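Local coordinates for R.MvaI (Kocuria varians, PDB 2OA9), which is a monomeric restriction endonuclease that recognizes its DNA target sequence asymmetrically and probably cleaves it with the help of bound metal ions, at residues N89-K93 against S116-D120. Sequence-based numbering, arbitrary orientation.
Sequences NRYGK and SYNYD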
loop_
_atom_site.group_PDB
_atom_site.type_symbol
_atom_site.label_atom_id
_atom_site.label_comp_id
_atom_site.label_asym_id
_atom_site.label_seq_id
_atom_site.Cartn_x
_atom_site.Cartn_y
_atom_site.Cartn_z
ATOM N N ASN A 89 -7.951 -10.538 -22.136
ATOM C CA ASN A 89 -8.359 -11.311 -23.299
ATOM C C ASN A 89 -7.124 -11.797 -24.073
ATOM O O ASN A 89 -7.074 -12.947 -24.499
ATOM C CB ASN A 89 -9.262 -10.531 -24.204
ATOM C CG ASN A 89 -10.709 -10.597 -23.746
ATOM O OD1 ASN A 89 -11.042 -11.512 -23.041
ATOM N ND2 ASN A 89 -11.513 -9.623 -24.091
ATOM N N ARG A 90 -6.119 -10.947 -24.229
ATOM C CA ARG A 90 -4.949 -11.301 -25.031
ATOM C C ARG A 90 -3.991 -12.203 -24.258
ATOM O O ARG A 90 -3.562 -13.229 -24.770
ATOM C CB ARG A 90 -4.224 -10.064 -25.554
ATOM C CG ARG A 90 -3.088 -10.400 -26.489
ATOM C CD ARG A 90 -2.316 -9.219 -26.959
ATOM N NE ARG A 90 -3.096 -8.311 -27.789
ATOM C CZ ARG A 90 -2.639 -7.118 -28.166
ATOM N NH1 ARG A 90 -1.446 -6.690 -27.773
ATOM N NH2 ARG A 90 -3.399 -6.321 -28.906
ATOM N N TYR A 91 -3.651 -11.830 -23.027
ATOM C CA TYR A 91 -2.569 -12.485 -22.280
ATOM C C TYR A 91 -3.047 -13.370 -21.134
ATOM O O TYR A 91 -2.246 -14.087 -20.551
ATOM C CB TYR A 91 -1.555 -11.468 -21.741
ATOM C CG TYR A 91 -1.009 -10.520 -22.782
ATOM C CD1 TYR A 91 -1.103 -9.130 -22.591
ATOM C CD2 TYR A 91 -0.393 -10.965 -23.937
ATOM C CE1 TYR A 91 -0.634 -8.236 -23.554
ATOM C CE2 TYR A 91 0.097 -10.086 -24.874
ATOM C CZ TYR A 91 -0.033 -8.695 -24.701
ATOM O OH TYR A 91 0.425 -7.822 -25.641
ATOM N N GLY A 92 -4.334 -13.364 -20.833
ATOM C CA GLY A 92 -4.864 -14.098 -19.688
ATOM C C GLY A 92 -5.155 -15.557 -19.999
ATOM O O GLY A 92 -4.785 -16.073 -21.046
ATOM N N LYS A 93 -5.879 -16.210 -19.099
ATOM C CA LYS A 93 -6.180 -17.636 -19.233
ATOM C C LYS A 93 -7.662 -17.835 -19.015
ATOM O O LYS A 93 -8.330 -16.984 -18.437
ATOM C CB LYS A 93 -5.388 -18.464 -18.248
ATOM C CG LYS A 93 -5.728 -18.230 -16.789
ATOM C CD LYS A 93 -5.033 -19.236 -15.816
ATOM C CE LYS A 93 -5.006 -18.714 -14.390
ATOM N NZ LYS A 93 -4.257 -19.614 -13.455
ATOM N N SER A 116 1.167 -20.862 -15.362
ATOM C CA SER A 116 -0.271 -20.866 -15.573
ATOM C C SER A 116 -0.666 -19.956 -16.733
ATOM O O SER A 116 -1.791 -20.003 -17.167
ATOM C CB SER A 116 -0.984 -20.389 -14.312
ATOM O OG SER A 116 -0.581 -19.069 -13.993
ATOM N N TYR A 117 0.268 -19.129 -17.205
ATOM C CA TYR A 117 0.007 -18.227 -18.321
ATOM C C TYR A 117 1.026 -18.464 -19.408
ATOM O O TYR A 117 2.117 -18.964 -19.131
ATOM C CB TYR A 117 0.086 -16.747 -17.892
ATOM C CG TYR A 117 -0.989 -16.378 -16.922
ATOM C CD1 TYR A 117 -2.234 -15.983 -17.351
ATOM C CD2 TYR A 117 -0.778 -16.472 -15.552
ATOM C CE1 TYR A 117 -3.251 -15.710 -16.446
ATOM C CE2 TYR A 117 -1.797 -16.180 -14.640
ATOM C CZ TYR A 117 -3.009 -15.768 -15.099
ATOM O OH TYR A 117 -4.035 -15.471 -14.215
ATOM N N ASN A 118 0.692 -18.074 -20.635
ATOM C CA ASN A 118 1.616 -18.218 -21.763
ATOM C C ASN A 118 2.476 -16.968 -21.996
ATOM O O ASN A 118 3.189 -16.872 -23.000
ATOM C CB ASN A 118 0.837 -18.538 -23.028
ATOM C CG ASN A 118 0.186 -19.905 -22.960
ATOM O OD1 ASN A 118 0.793 -20.852 -22.450
ATOM N ND2 ASN A 118 -1.035 -20.022 -23.453
ATOM N N TYR A 119 2.377 -16.022 -21.053
ATOM C CA TYR A 119 3.139 -14.754 -21.115
ATOM C C TYR A 119 3.761 -14.464 -19.755
ATOM O O TYR A 119 3.218 -14.901 -18.735
ATOM C CB TYR A 119 2.258 -13.572 -21.577
ATOM C CG TYR A 119 1.613 -13.885 -22.884
ATOM C CD1 TYR A 119 2.301 -13.646 -24.082
ATOM C CD2 TYR A 119 0.412 -14.542 -22.960
ATOM C CE1 TYR A 119 1.785 -14.022 -25.286
ATOM C CE2 TYR A 119 -0.115 -14.871 -24.196
ATOM C CZ TYR A 119 0.581 -14.644 -25.332
ATOM O OH TYR A 119 0.037 -15.033 -26.542
ATOM N N ASP A 120 4.901 -13.771 -19.778
ATOM C CA ASP A 120 5.587 -13.282 -18.581
ATOM C C ASP A 120 5.577 -11.754 -18.595
ATOM O O ASP A 120 5.345 -11.136 -19.610
ATOM C CB ASP A 120 7.014 -13.768 -18.513
ATOM C CG ASP A 120 7.125 -15.265 -18.431
ATOM O OD1 ASP A 120 6.272 -15.891 -17.783
ATOM O OD2 ASP A 120 8.051 -15.851 -19.013
HETATM O O HOH W 1 -1.784 -16.951 -20.997
HETATM O O HOH W 2 -3.847 -16.884 -11.987
#
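Residues 90-93 and 116-119 run past each other in nearly opposite directions, 166° apart end to end, with CA atoms 6.3 Å apart both at Tyr91 and Tyr119 and at Lys93 and Tyr117. No direct hydrogen bond joins the two backbones. A water bridges the gap instead, 2.9 Å from Tyr91 O and accepting from Asn118 N (2.7 Å). The chain leaves helix 83-91 at Gly92, and its CA sits against the ring edge of Tyr117, 4.0 Å from CE1.

Two tyrosines meet on one side of this water. Tyr91 turns its ring edge to the face of Tyr119 in a T-shaped stack, centroids 5.0 Å apart and planes at 65°, with Tyr91 CD2 3.7 Å from Tyr119 CG. The Tyr91 hydroxyl accepts a hydrogen bond from Arg90 NH1 (3.1 Å) and makes another with Asp145. Farther along, the extended Lys93 side chain lies over one face of Tyr117; its CE comes within 3.4 Å of Tyr117 OH, and NZ within 3.5 Å of Ser116 CB. A second water lies 2.6 Å from Tyr117 OH and takes a weak hydrogen bond from Lys93 NZ (3.1 Å).

The contact thus ties together two antiparallel sheets of this PDDEXK-clan enzyme. Residues 116-120 run into strand 119-126, an outer strand of the three-stranded sheet, on which Tyr91, ending helix 83-91, packs through its T-shaped stack and, like Tyr119, touches Val136 and Ile144. Lys93 pairs with Ile101 at the edge of the five-stranded sheet, where Tyr117 bonds through its hydroxyl to His103 N and touches Leu102 and Gln104.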